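Local coordinates for protein glucose-6-phosphate isomerase (PDB 3QKI) that probably catalyses the reversible isomerisation of glucose 6-phosphate to fructose 6-phosphate, the second step of glycolysis, and belongs to the phosphoglucose isomerase family, at residues 144-149 against 328-333; 183-188 against 322-327; 229-234 against 258-263; 417-422 against 538-543; 151-156 against 216-221. All blocks are in the same frame, centred on the assembly; numbering follows the deposited sequence.

Interaction 1: 144-149 against 328-333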
# COMPACT_ATOMS: atom_id res chain seq x y z
N LYS A 144 24.90 -5.51 23.22
CA LYS A 144 25.40 -4.80 24.40
C LYS A 144 25.80 -3.36 24.03
O LYS A 144 25.53 -2.44 24.79
CB LYS A 144 26.61 -5.54 25.00
CG LYS A 144 26.19 -6.75 25.83
CD LYS A 144 27.38 -7.68 26.01
CE LYS A 144 27.45 -8.35 27.36
NZ LYS A 144 26.41 -9.39 27.53
N LYS A 145 26.39 -3.18 22.84
CA LYS A 145 26.80 -1.89 22.33
C LYS A 145 25.55 -1.01 22.09
O LYS A 145 25.57 0.19 22.40
CB LYS A 145 27.60 -2.08 21.03
CG LYS A 145 28.26 -0.82 20.51
CD LYS A 145 29.01 -1.11 19.24
CE LYS A 145 29.37 0.11 18.46
NZ LYS A 145 30.37 0.92 19.18
N ILE A 146 24.47 -1.61 21.55
CA ILE A 146 23.20 -0.89 21.28
C ILE A 146 22.54 -0.50 22.60
O ILE A 146 22.10 0.64 22.74
CB ILE A 146 22.23 -1.72 20.39
CG1 ILE A 146 22.80 -1.88 18.96
CG2 ILE A 146 20.81 -1.10 20.38
CD1 ILE A 146 22.11 -2.95 18.12
N GLU A 147 22.48 -1.45 23.56
CA GLU A 147 21.88 -1.19 24.88
C GLU A 147 22.56 0.02 25.50
O GLU A 147 21.85 0.96 25.90
CB GLU A 147 22.01 -2.43 25.76
CG GLU A 147 21.50 -2.23 27.18
CD GLU A 147 21.52 -3.49 28.03
OE1 GLU A 147 20.78 -3.51 29.03
OE2 GLU A 147 22.24 -4.46 27.68
N LYS A 148 23.93 0.04 25.52
CA LYS A 148 24.71 1.13 26.09
C LYS A 148 24.48 2.45 25.34
O LYS A 148 24.17 3.45 25.98
CB LYS A 148 26.21 0.79 26.19
N TYR A 149 24.59 2.44 24.01
CA TYR A 149 24.42 3.63 23.20
C TYR A 149 23.00 4.23 23.32
O TYR A 149 22.87 5.43 23.51
CB TYR A 149 24.80 3.37 21.72
CG TYR A 149 24.73 4.61 20.86
CD1 TYR A 149 25.78 5.52 20.82
CD2 TYR A 149 23.59 4.90 20.11
CE1 TYR A 149 25.71 6.68 20.04
CE2 TYR A 149 23.50 6.06 19.34
CZ TYR A 149 24.57 6.94 19.31
OH TYR A 149 24.48 8.09 18.56
N PHE A 328 12.43 3.54 21.75
CA PHE A 328 11.63 2.92 22.80
C PHE A 328 12.36 2.40 24.04
O PHE A 328 11.69 2.02 25.00
CB PHE A 328 10.81 1.77 22.20
CG PHE A 328 10.02 2.13 20.96
CD1 PHE A 328 9.25 3.29 20.92
CD2 PHE A 328 10.00 1.28 19.86
CE1 PHE A 328 8.50 3.60 19.79
CE2 PHE A 328 9.22 1.58 18.74
CZ PHE A 328 8.47 2.73 18.71
N GLY A 329 13.68 2.34 23.98
CA GLY A 329 14.50 1.79 25.07
C GLY A 329 14.82 0.33 24.77
O GLY A 329 13.98 -0.40 24.24
N TYR A 330 16.05 -0.09 25.09
CA TYR A 330 16.50 -1.46 24.87
C TYR A 330 15.63 -2.53 25.55
O TYR A 330 15.43 -3.59 24.95
CB TYR A 330 17.97 -1.63 25.29
CG TYR A 330 18.51 -3.00 24.92
CD1 TYR A 330 18.82 -3.31 23.60
CD2 TYR A 330 18.60 -4.01 25.87
CE1 TYR A 330 19.25 -4.59 23.25
CE2 TYR A 330 19.05 -5.28 25.54
CZ TYR A 330 19.38 -5.57 24.22
OH TYR A 330 19.79 -6.83 23.88
N LYS A 331 15.16 -2.27 26.80
CA LYS A 331 14.33 -3.23 27.55
C LYS A 331 13.11 -3.64 26.71
O LYS A 331 12.77 -4.82 26.67
CB LYS A 331 13.84 -2.66 28.89
CG LYS A 331 14.82 -2.81 30.03
CD LYS A 331 14.17 -2.53 31.39
CE LYS A 331 13.33 -3.68 31.92
NZ LYS A 331 12.84 -3.41 33.30
N ASN A 332 12.46 -2.67 26.04
CA ASN A 332 11.30 -2.96 25.20
C ASN A 332 11.72 -3.81 23.99
O ASN A 332 11.07 -4.80 23.69
CB ASN A 332 10.61 -1.66 24.77
CG ASN A 332 9.77 -1.02 25.84
OD1 ASN A 332 9.10 -1.68 26.61
ND2 ASN A 332 9.78 0.30 25.89
N MET A 333 12.85 -3.48 23.37
CA MET A 333 13.39 -4.22 22.24
C MET A 333 13.85 -5.64 22.61
O MET A 333 13.71 -6.54 21.76
CB MET A 333 14.41 -3.40 21.46
CG MET A 333 13.78 -2.17 20.78
SD MET A 333 12.07 -2.40 20.16
CE MET A 333 12.36 -3.60 18.80

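Interaction 2: 183-188 against 322-327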
# COMPACT_ATOMS: atom_id res chain seq x y z
N PHE A 183 7.68 -0.80 10.08
CA PHE A 183 6.54 -1.61 10.52
C PHE A 183 6.52 -1.58 12.06
O PHE A 183 5.51 -1.20 12.64
CB PHE A 183 6.61 -3.05 9.94
CG PHE A 183 6.19 -4.18 10.89
CD1 PHE A 183 4.98 -4.12 11.58
CD2 PHE A 183 7.01 -5.28 11.10
CE1 PHE A 183 4.64 -5.11 12.51
CE2 PHE A 183 6.63 -6.30 11.98
CZ PHE A 183 5.45 -6.21 12.68
N VAL A 184 7.62 -1.96 12.71
CA VAL A 184 7.71 -2.05 14.18
C VAL A 184 7.57 -0.68 14.85
O VAL A 184 6.89 -0.57 15.86
CB VAL A 184 8.97 -2.82 14.68
CG1 VAL A 184 8.98 -2.93 16.22
CG2 VAL A 184 9.05 -4.21 14.06
N TYR A 185 8.17 0.35 14.26
CA TYR A 185 8.10 1.70 14.78
C TYR A 185 6.63 2.19 14.86
O TYR A 185 6.15 2.57 15.93
CB TYR A 185 8.97 2.65 13.94
CG TYR A 185 8.84 4.07 14.43
CD1 TYR A 185 9.35 4.45 15.68
CD2 TYR A 185 8.12 5.02 13.70
CE1 TYR A 185 9.15 5.73 16.17
CE2 TYR A 185 7.92 6.30 14.19
CZ TYR A 185 8.45 6.66 15.42
OH TYR A 185 8.32 7.93 15.87
N GLU A 186 5.92 2.16 13.75
CA GLU A 186 4.52 2.56 13.70
C GLU A 186 3.62 1.67 14.57
O GLU A 186 2.68 2.17 15.18
CB GLU A 186 4.03 2.61 12.25
CG GLU A 186 4.61 3.80 11.48
CD GLU A 186 4.20 5.16 11.99
OE1 GLU A 186 3.07 5.30 12.52
OE2 GLU A 186 5.02 6.10 11.88
N ALA A 187 3.91 0.36 14.63
CA ALA A 187 3.11 -0.58 15.41
C ALA A 187 3.20 -0.30 16.91
O ALA A 187 2.20 -0.39 17.62
CB ALA A 187 3.57 -2.01 15.14
N MET A 188 4.41 -0.01 17.38
CA MET A 188 4.73 0.12 18.80
C MET A 188 4.72 1.51 19.42
O MET A 188 4.64 1.61 20.64
CB MET A 188 6.07 -0.60 19.09
CG MET A 188 6.06 -2.10 18.76
SD MET A 188 4.53 -2.99 19.24
CE MET A 188 4.48 -2.62 21.00
N LEU A 322 18.94 -0.99 16.69
CA LEU A 322 19.51 0.31 17.06
C LEU A 322 18.49 1.47 17.01
O LEU A 322 18.22 2.03 18.07
CB LEU A 322 20.80 0.63 16.31
CG LEU A 322 21.34 2.02 16.52
CD1 LEU A 322 21.90 2.21 17.95
CD2 LEU A 322 22.35 2.35 15.48
N PRO A 323 17.82 1.81 15.87
CA PRO A 323 16.86 2.92 15.92
C PRO A 323 15.67 2.65 16.84
O PRO A 323 15.22 3.57 17.50
CB PRO A 323 16.45 3.11 14.46
CG PRO A 323 16.71 1.78 13.83
CD PRO A 323 17.96 1.29 14.49
N LEU A 324 15.22 1.39 16.93
CA LEU A 324 14.05 1.09 17.79
C LEU A 324 14.37 1.14 19.30
O LEU A 324 13.49 1.49 20.08
CB LEU A 324 13.38 -0.25 17.40
CG LEU A 324 12.78 -0.32 15.97
CD1 LEU A 324 12.56 -1.80 15.53
CD2 LEU A 324 11.50 0.53 15.84
N SER A 325 15.61 0.80 19.70
CA SER A 325 16.05 0.91 21.09
C SER A 325 16.24 2.40 21.43
O SER A 325 16.00 2.79 22.55
CB SER A 325 17.36 0.16 21.33
OG SER A 325 17.17 -1.24 21.20
N ILE A 326 16.63 3.24 20.47
CA ILE A 326 16.72 4.70 20.72
C ILE A 326 15.29 5.23 20.96
O ILE A 326 15.04 5.90 21.96
CB ILE A 326 17.45 5.46 19.59
CG1 ILE A 326 18.97 5.14 19.59
CG2 ILE A 326 17.20 7.00 19.69
CD1 ILE A 326 19.71 5.48 18.29
N ALA A 327 14.36 4.88 20.08
CA ALA A 327 12.97 5.34 20.17
C ALA A 327 12.23 4.83 21.40
O ALA A 327 11.48 5.59 22.02
CB ALA A 327 12.20 4.94 18.91

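Interaction 3: 229-234 against 258-263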
# COMPACT_ATOMS: atom_id res chain seq x y z
N ASN A 229 12.40 14.68 -3.21
CA ASN A 229 11.16 15.00 -2.50
C ASN A 229 11.18 14.29 -1.12
O ASN A 229 10.64 14.82 -0.15
CB ASN A 229 9.93 14.51 -3.27
CG ASN A 229 9.68 15.20 -4.58
OD1 ASN A 229 9.86 16.40 -4.71
ND2 ASN A 229 9.23 14.45 -5.59
N ASP A 230 11.80 13.11 -1.04
CA ASP A 230 11.87 12.37 0.23
C ASP A 230 12.85 13.03 1.21
O ASP A 230 12.61 13.03 2.41
CB ASP A 230 12.15 10.88 -0.00
CG ASP A 230 11.64 9.98 1.12
OD1 ASP A 230 12.16 8.84 1.25
OD2 ASP A 230 10.64 10.38 1.81
N VAL A 231 13.92 13.65 0.71
CA VAL A 231 14.85 14.44 1.54
C VAL A 231 14.03 15.62 2.14
O VAL A 231 14.12 15.91 3.34
CB VAL A 231 16.07 14.94 0.71
CG1 VAL A 231 16.89 16.01 1.45
CG2 VAL A 231 16.96 13.77 0.31
N ASN A 232 13.18 16.24 1.30
CA ASN A 232 12.31 17.32 1.73
C ASN A 232 11.41 16.89 2.88
O ASN A 232 11.29 17.60 3.89
CB ASN A 232 11.49 17.85 0.55
CG ASN A 232 10.89 19.22 0.77
OD1 ASN A 232 11.13 19.89 1.79
ND2 ASN A 232 10.17 19.69 -0.21
N ARG A 233 10.78 15.71 2.75
CA ARG A 233 9.92 15.14 3.79
C ARG A 233 10.73 14.80 5.04
O ARG A 233 10.30 15.09 6.16
CB ARG A 233 9.21 13.88 3.28
CG ARG A 233 8.12 14.22 2.27
CD ARG A 233 7.54 13.03 1.56
NE ARG A 233 6.43 13.48 0.72
CZ ARG A 233 5.17 13.47 1.09
NH1 ARG A 233 4.81 12.91 2.23
NH2 ARG A 233 4.24 14.01 0.31
N ALA A 234 11.93 14.24 4.85
CA ALA A 234 12.77 13.88 6.00
C ALA A 234 13.19 15.11 6.86
O ALA A 234 13.09 15.04 8.07
CB ALA A 234 14.01 13.12 5.52
N MET A 258 23.49 6.10 -0.11
CA MET A 258 24.67 6.94 -0.02
C MET A 258 24.49 8.33 -0.61
O MET A 258 24.99 9.28 -0.02
CB MET A 258 25.95 6.23 -0.49
CG MET A 258 26.26 4.95 0.32
SD MET A 258 25.98 5.04 2.10
CE MET A 258 27.15 6.33 2.55
N LEU A 259 23.70 8.46 -1.70
CA LEU A 259 23.40 9.80 -2.21
C LEU A 259 22.54 10.55 -1.16
O LEU A 259 22.76 11.75 -0.93
CB LEU A 259 22.68 9.74 -3.58
CG LEU A 259 22.19 11.07 -4.20
CD1 LEU A 259 23.36 12.12 -4.30
CD2 LEU A 259 21.54 10.83 -5.55
N ASN A 260 21.60 9.84 -0.51
CA ASN A 260 20.78 10.43 0.54
C ASN A 260 21.62 10.79 1.75
O ASN A 260 21.40 11.85 2.32
CB ASN A 260 19.59 9.55 0.92
CG ASN A 260 18.40 9.76 0.01
OD1 ASN A 260 18.21 10.84 -0.56
ND2 ASN A 260 17.59 8.73 -0.15
N ALA A 261 22.59 9.92 2.12
CA ALA A 261 23.51 10.17 3.23
C ALA A 261 24.35 11.42 2.96
O ALA A 261 24.45 12.29 3.82
CB ALA A 261 24.41 8.95 3.46
N ARG A 262 24.91 11.55 1.75
CA ARG A 262 25.69 12.73 1.37
C ARG A 262 24.83 14.00 1.41
O ARG A 262 25.29 15.04 1.91
CB ARG A 262 26.37 12.57 0.00
CG ARG A 262 27.49 11.52 0.02
CD ARG A 262 28.25 11.46 -1.29
NE ARG A 262 27.42 11.19 -2.48
CZ ARG A 262 27.13 9.96 -2.92
NH1 ARG A 262 27.55 8.89 -2.26
NH2 ARG A 262 26.41 9.81 -4.02
N SER A 263 23.57 13.88 0.97
CA SER A 263 22.62 14.99 0.98
C SER A 263 22.27 15.43 2.41
O SER A 263 22.24 16.62 2.70
CB SER A 263 21.36 14.63 0.18
OG SER A 263 21.69 14.28 -1.16

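Interaction 4: 417-422 against 538-543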
# COMPACT_ATOMS: atom_id res chain seq x y z
N GLN A 417 2.73 -15.28 -4.31
CA GLN A 417 1.55 -14.50 -4.66
C GLN A 417 1.89 -13.00 -4.64
O GLN A 417 2.92 -12.60 -4.08
CB GLN A 417 0.43 -14.73 -3.62
CG GLN A 417 -0.14 -16.14 -3.59
CD GLN A 417 0.43 -16.92 -2.44
OE1 GLN A 417 1.64 -16.93 -2.21
NE2 GLN A 417 -0.44 -17.60 -1.68
N VAL A 418 1.01 -12.18 -5.22
CA VAL A 418 1.12 -10.72 -5.11
C VAL A 418 0.50 -10.41 -3.74
O VAL A 418 -0.63 -10.81 -3.47
CB VAL A 418 0.37 -9.98 -6.23
CG1 VAL A 418 0.20 -8.52 -5.88
CG2 VAL A 418 1.09 -10.13 -7.56
N TYR A 419 1.25 -9.74 -2.87
CA TYR A 419 0.77 -9.34 -1.55
C TYR A 419 0.40 -7.87 -1.58
O TYR A 419 1.11 -7.06 -2.18
CB TYR A 419 1.87 -9.54 -0.50
CG TYR A 419 1.96 -10.94 0.04
CD1 TYR A 419 1.57 -11.23 1.34
CD2 TYR A 419 2.47 -11.98 -0.74
CE1 TYR A 419 1.70 -12.52 1.86
CE2 TYR A 419 2.55 -13.28 -0.25
CZ TYR A 419 2.18 -13.54 1.06
OH TYR A 419 2.31 -14.82 1.56
N PHE A 420 -0.72 -7.53 -0.93
CA PHE A 420 -1.17 -6.15 -0.84
C PHE A 420 -2.09 -6.02 0.37
O PHE A 420 -2.39 -7.02 1.05
CB PHE A 420 -1.90 -5.72 -2.15
CG PHE A 420 -3.30 -6.26 -2.29
CD1 PHE A 420 -4.41 -5.45 -2.05
CD2 PHE A 420 -3.52 -7.60 -2.62
CE1 PHE A 420 -5.71 -5.95 -2.16
CE2 PHE A 420 -4.82 -8.11 -2.72
CZ PHE A 420 -5.90 -7.28 -2.51
N GLY A 421 -2.53 -4.81 0.64
CA GLY A 421 -3.44 -4.59 1.74
C GLY A 421 -3.36 -3.22 2.37
O GLY A 421 -2.41 -2.47 2.14
N GLU A 422 -4.37 -2.93 3.17
CA GLU A 422 -4.53 -1.73 3.97
C GLU A 422 -5.18 -2.18 5.27
O GLU A 422 -5.94 -3.15 5.25
CB GLU A 422 -5.45 -0.71 3.27
CG GLU A 422 -4.77 0.08 2.15
CD GLU A 422 -3.50 0.85 2.48
OE1 GLU A 422 -3.33 1.32 3.63
OE2 GLU A 422 -2.68 1.02 1.55
N VAL A 538 9.96 -18.72 5.04
CA VAL A 538 11.02 -19.72 4.99
C VAL A 538 10.41 -21.12 4.70
O VAL A 538 10.88 -21.81 3.80
CB VAL A 538 11.89 -19.69 6.28
CG1 VAL A 538 12.73 -20.96 6.42
CG2 VAL A 538 12.76 -18.45 6.33
N ALA A 539 9.32 -21.48 5.40
CA ALA A 539 8.63 -22.77 5.19
C ALA A 539 8.08 -22.85 3.78
O ALA A 539 8.23 -23.88 3.13
CB ALA A 539 7.51 -22.95 6.20
N GLU A 540 7.49 -21.75 3.29
CA GLU A 540 6.89 -21.72 1.98
C GLU A 540 7.90 -21.86 0.83
O GLU A 540 7.59 -22.52 -0.18
CB GLU A 540 5.96 -20.51 1.81
CG GLU A 540 4.90 -20.76 0.76
CD GLU A 540 3.76 -19.76 0.72
OE1 GLU A 540 3.71 -18.86 1.59
OE2 GLU A 540 2.91 -19.90 -0.18
N GLY A 541 9.10 -21.28 0.98
CA GLY A 541 10.15 -21.39 -0.03
C GLY A 541 10.57 -22.84 -0.21
O GLY A 541 10.74 -23.30 -1.34
N PHE A 542 10.65 -23.60 0.90
CA PHE A 542 10.97 -25.03 0.88
C PHE A 542 9.85 -25.86 0.28
O PHE A 542 10.14 -26.77 -0.50
CB PHE A 542 11.40 -25.56 2.26
CG PHE A 542 12.74 -25.01 2.74
CD1 PHE A 542 13.85 -25.01 1.90
CD2 PHE A 542 12.90 -24.53 4.05
CE1 PHE A 542 15.09 -24.54 2.36
CE2 PHE A 542 14.13 -24.03 4.48
CZ PHE A 542 15.22 -24.03 3.63
N LEU A 543 8.58 -25.50 0.56
CA LEU A 543 7.42 -26.16 -0.07
C LEU A 543 7.46 -25.93 -1.59
O LEU A 543 7.18 -26.85 -2.36
CB LEU A 543 6.09 -25.63 0.50
CG LEU A 543 5.78 -25.87 1.98
CD1 LEU A 543 4.45 -25.22 2.35
CD2 LEU A 543 5.78 -27.35 2.33
O HOH W 1 3.18 -16.70 -0.04
O HOH W 2 3.10 -19.26 -2.65

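Interaction 5: 151-156 against 216-221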
# COMPACT_ATOMS: atom_id res chain seq x y z
N ASP A 151 20.75 3.65 25.75
CA ASP A 151 20.55 4.09 27.14
C ASP A 151 21.17 5.47 27.30
O ASP A 151 20.51 6.36 27.82
CB ASP A 151 21.20 3.12 28.15
CG ASP A 151 20.38 1.89 28.49
OD1 ASP A 151 19.15 1.89 28.23
OD2 ASP A 151 20.94 0.94 29.09
N ASP A 152 22.39 5.67 26.76
CA ASP A 152 23.13 6.93 26.82
C ASP A 152 22.45 8.07 26.09
O ASP A 152 22.47 9.20 26.57
CB ASP A 152 24.58 6.75 26.38
CG ASP A 152 25.51 6.02 27.36
OD1 ASP A 152 25.05 5.63 28.46
OD2 ASP A 152 26.69 5.83 27.02
N ILE A 153 21.84 7.79 24.92
CA ILE A 153 21.10 8.80 24.16
C ILE A 153 19.85 9.20 24.95
O ILE A 153 19.60 10.39 25.11
CB ILE A 153 20.72 8.28 22.74
CG1 ILE A 153 21.97 8.16 21.83
CG2 ILE A 153 19.60 9.09 22.07
CD1 ILE A 153 22.52 9.44 21.18
N ARG A 154 19.12 8.20 25.47
CA ARG A 154 17.87 8.40 26.18
C ARG A 154 18.01 9.02 27.56
O ARG A 154 17.07 9.68 28.01
CB ARG A 154 17.05 7.09 26.25
CG ARG A 154 16.64 6.57 24.88
CD ARG A 154 16.07 5.17 24.96
NE ARG A 154 14.93 5.08 25.87
CZ ARG A 154 13.70 5.49 25.58
NH1 ARG A 154 13.43 6.00 24.38
NH2 ARG A 154 12.72 5.39 26.47
N ASN A 155 19.18 8.83 28.23
CA ASN A 155 19.43 9.40 29.56
C ASN A 155 20.18 10.73 29.45
O ASN A 155 20.49 11.35 30.45
CB ASN A 155 20.21 8.41 30.45
CG ASN A 155 19.41 7.22 30.94
OD1 ASN A 155 18.45 6.77 30.30
ND2 ASN A 155 19.85 6.65 32.06
N GLY A 156 20.50 11.13 28.23
CA GLY A 156 21.25 12.35 27.99
C GLY A 156 22.73 12.27 28.35
O GLY A 156 23.35 13.31 28.53
N ASN A 216 12.14 11.77 25.57
CA ASN A 216 12.17 10.47 24.91
C ASN A 216 10.98 10.12 24.01
O ASN A 216 10.59 8.96 23.89
CB ASN A 216 12.64 9.33 25.84
CG ASN A 216 13.99 9.61 26.46
OD1 ASN A 216 14.85 10.26 25.87
ND2 ASN A 216 14.19 9.14 27.66
N VAL A 217 10.42 11.17 23.38
CA VAL A 217 9.44 11.05 22.31
C VAL A 217 10.27 11.50 21.11
O VAL A 217 10.43 12.70 20.87
CB VAL A 217 8.16 11.90 22.48
CG1 VAL A 217 7.28 11.80 21.23
CG2 VAL A 217 7.38 11.47 23.71
N PHE A 218 10.87 10.53 20.43
CA PHE A 218 11.73 10.84 19.27
C PHE A 218 10.95 11.00 17.98
O PHE A 218 10.05 10.20 17.69
CB PHE A 218 12.80 9.77 19.12
CG PHE A 218 13.82 9.78 20.23
CD1 PHE A 218 15.00 10.51 20.12
CD2 PHE A 218 13.60 9.06 21.40
CE1 PHE A 218 15.94 10.52 21.15
CE2 PHE A 218 14.53 9.09 22.44
CZ PHE A 218 15.70 9.81 22.31
N ASN A 219 11.30 12.02 17.21
CA ASN A 219 10.64 12.23 15.93
C ASN A 219 11.46 11.42 14.91
O ASN A 219 12.46 11.89 14.39
CB ASN A 219 10.59 13.72 15.61
CG ASN A 219 9.90 14.09 14.32
OD1 ASN A 219 9.39 13.25 13.56
ND2 ASN A 219 9.87 15.37 14.05
N VAL A 220 11.05 10.16 14.69
CA VAL A 220 11.74 9.24 13.79
C VAL A 220 11.21 9.38 12.38
O VAL A 220 10.01 9.29 12.15
CB VAL A 220 11.67 7.78 14.32
CG1 VAL A 220 12.45 6.82 13.44
CG2 VAL A 220 12.17 7.71 15.77
N ARG A 221 12.12 9.61 11.43
CA ARG A 221 11.80 9.74 10.00
C ARG A 221 12.60 8.70 9.21
O ARG A 221 13.73 8.35 9.58
CB ARG A 221 12.14 11.16 9.49
CG ARG A 221 11.50 12.27 10.33
CD ARG A 221 10.31 12.89 9.65
NE ARG A 221 9.67 13.95 10.45
CZ ARG A 221 9.78 15.26 10.23
NH1 ARG A 221 10.55 15.71 9.24
NH2 ARG A 221 9.10 16.12 10.97

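Interaction 1: 144-149 against 328-333
Glu147 lies across one face of the Tyr330 ring, and the contact between helix 135-154 and the first turn of helix 330-349 is built on that overlap. It is a helix-to-helix packing of the phosphoglucose isomerase fold, away from the sugar phosphate site. The evidence for a CH-pi contact is direct: Glu147 CB stands 3.8 Å from the centroid of the Tyr330 ring and only 17° off its normal, displaced toward the CG side of the ring. From there the glutamate runs on along the rim, with CG 3.6 Å from CD2 of Tyr330. With CG of Glu147 anti to its own backbone N (chi1 176°) and the rest of the chain extended, the carboxylate continues over the CD2-CE2 side, its plane 25° from that of the ring. The two side chains nevertheless run at about a right angle to each other. The carboxylate makes no hydrogen bond across the contact; Arg334, one turn further along helix 330-349, forms a long, weak ion pair with it.

The tyrosine enters from a tight turn. Gly329 ends one helix with positive phi and serves as N-cap of the next, and Tyr330, the residue after it, has its CB directed toward helix 135-154. Ser325 of helix 318-328 also packs on the ring. Ile146 adds a looser apolar touch, its CG2 lying 4.4 Å from CD1 of Tyr330.

Interaction 2: 183-188 against 322-327
This is apolar packing between two nearly parallel buried helices, 179-197 and 318-328, in the interior of the chain. The axes of the two short segments approach to 10.6 Å and cross at -20°, a separation that side chains must bridge; no hydrogen bond spans it. Leu324 does most of the bridging by dividing its two methyls between neighbouring residues of the facing helix. CD1 meets Val184, 3.8 Å from its CG1, and the two side chains cross at about a right angle. The other methyl, CD2, reaches the backbone itself, 3.7 Å from the N of Tyr185, and lies equally close to that residue's CA.

Tyr185, next to Val184 in the chain, completes the contact, meeting Leu324 and, one turn further along that helix, Ala327. Its CG is anti to the backbone N (chi1 177°), which carries the ring alongside helix 318-328 with its edge, not its face, presented to the partner. Ala327 CB sits near the ring plane, 4.2 Å from CE1 of Tyr185, and CD2 of Leu324 lies at the edge as well. The tyrosine hydroxyl makes a weak hydrogen bond to the carbonyl O of Phe218.

Met333 and Phe336 of helix 330-349 pack against Leu324 and Val184 respectively. Gly176 and Ser177, which bind fructose 6-phosphate, lie about 12 Å from the side chains of Val184 and Leu324 respectively. With only carbon surfaces meeting between the side chains, the two helices are held here by dispersion and exclusion of water.

Interaction 3: 229-234 against 258-263
Val231 and Asn260 meet where helix 228-235 and helix 255-268 face each other, at a CA separation of 7.2 Å. The contact divides into van der Waals touches across the gap and hydrogen bonds that stay within a helix or lead elsewhere.

Of the first kind, the closest is between CG2 of Val231 and OD1 of Asn260, at 3.3 Å: a methyl set against an amide oxygen, with the two side chains sliding past each other in opposite directions. The valine's CG2 branch lies beside its backbone N, while CG1 is anti to that N (chi1 168°). The same CG2 is also 4.5 Å from CB of Ser263, so a single methyl meets two residues one helical turn apart.

No hydrogen bond crosses between the segments. The polar ends find partners nearby: ND2 of Asn260 donates to the carbonyl O of Asn225, anchoring the side chain to the loop that precedes helix 228-235. The hydroxyl of Ser263 donates to the carbonyl O of Leu259 at 2.8 Å, one turn back. That oxygen also accepts the helical bond from Ser263 N, and the two donors arrive from opposite faces of the carbonyl plane. Asn464 of the second subunit bonds to OG as well.

Ile455 of the second subunit packs on Val231. Both helices follow strands of the parallel five-stranded sheet, as in an alpha/beta sandwich domain of the SIS type, and Leu223 of strand 219-223, outermost within this chain, packs on both Val231 and Asn260.

Interaction 4: 417-422 against 538-543
The CG of Glu540, anti to its backbone N (chi1 -155°), and the extended chain beyond it carry the carboxylate from helix 523-543 to Gln417, whose side chain is bent at chi2 (101°) and brings its amide to the same place. The two flat groups cross nearly perpendicularly, their planes 86° apart. Tyr419, on strand 418-420 of the mixed sheet, has its CB directed toward the helix, and its hydroxyl ends beside them.

No hydrogen bond passes directly between the segments. OE1 of Gln417 and OE2 of Glu540, two acceptors, stay 3.8 Å apart, and water fills the role of go-between. Water 1 accepts from OH of Tyr419 at 2.6 Å and lies in the plane of the ring, at its edge. It donates to OE1 of Gln417 at 2.7 Å and to OE1 of Glu540 at 2.8 Å, so one molecule joins all three side chains. A second water lies between the same amide oxygen and the other carboxylate oxygen, 2.6 Å from OE2 of Glu540.

The polar groups are further fixed by Ser364 of helix 356-371, whose hydroxyl is hydrogen-bonded to both NE2 of Gln417 and OE2 of Glu540. Arg536, one turn earlier on the helix, forms a salt bridge with OE1 of Glu540. Gln394, which binds fructose 6-phosphate, is about 9 Å from the Tyr419 side chain.

A buried carboxylate given an arginine, a hydroxyl and water is probably held as the anion; the strand, with the residue before it, and the helix are thus coupled through water and the Ser364 hydroxyl.

Interaction 5: 151-156 against 216-221
The guanidinium of Arg154 has the side chain of Asn216 over one face, with CG of the asparagine 4.1 Å above the centre of the plane and CB 3.7 Å from NH1. Amide and guanidinium planes are 34° apart, so the overlap is inclined. The Phe218 ring offers its edge to the same arginine: NH1 of Arg154 lies near the ring plane, 3.8 Å from CE2. The Ile153 methyl CG2 approaches the ring obliquely, 4.0 Å from CZ of Phe218.

A bend at chi3 (57°) turns the arginine back over Asn216. Its NH1 donates to the carbonyl O of Ile326, and NH2 is bonded to the hydroxyl of Tyr192, which helps fix the group's rotation.

These residues join the C-terminal end of helix 135-154, closed by a Schellman motif at Gly156, to the loop leading into strand 219-223, the outermost strand of the parallel sheet within this chain. The last turn of the helix is also held through its backbone. ND2 of Asn216 donates to the carbonyl O of Arg154 at 3.0 Å with an N-H...O angle of 150°; the acceptor lies in the amide plane, whereas the donor is tilted from the carbonyl plane. OD1 of Asn216 stands 3.1 Å from the same O of Arg154, two acceptors side by side, and the ammonium of Lys165 bonds to both.

From the N terminus, helix 135-154 opens two contacts in turn: 144-149 waits for 328-333 (interaction 1), while 151-156 closes first, on 216-221 (interaction 5). Segment 183-188 lies within that shorter loop but pairs outside it, with 322-327, so interactions 2 and 5 cross, both lying within the span of interaction 1. Interaction 3 is a local closure, after interaction 5 and within the spans of interactions 1 and 2. Interactions 1, 2 and 5 touch one another, tying helices 135-154, 179-197, 318-328 and 330-349 to strand 219-223; Arg221 NH1 then reaches Ala234 O of interaction 3. Interaction 4 follows all of these, joining strand 418-420 of the mixed sheet to helix 523-543.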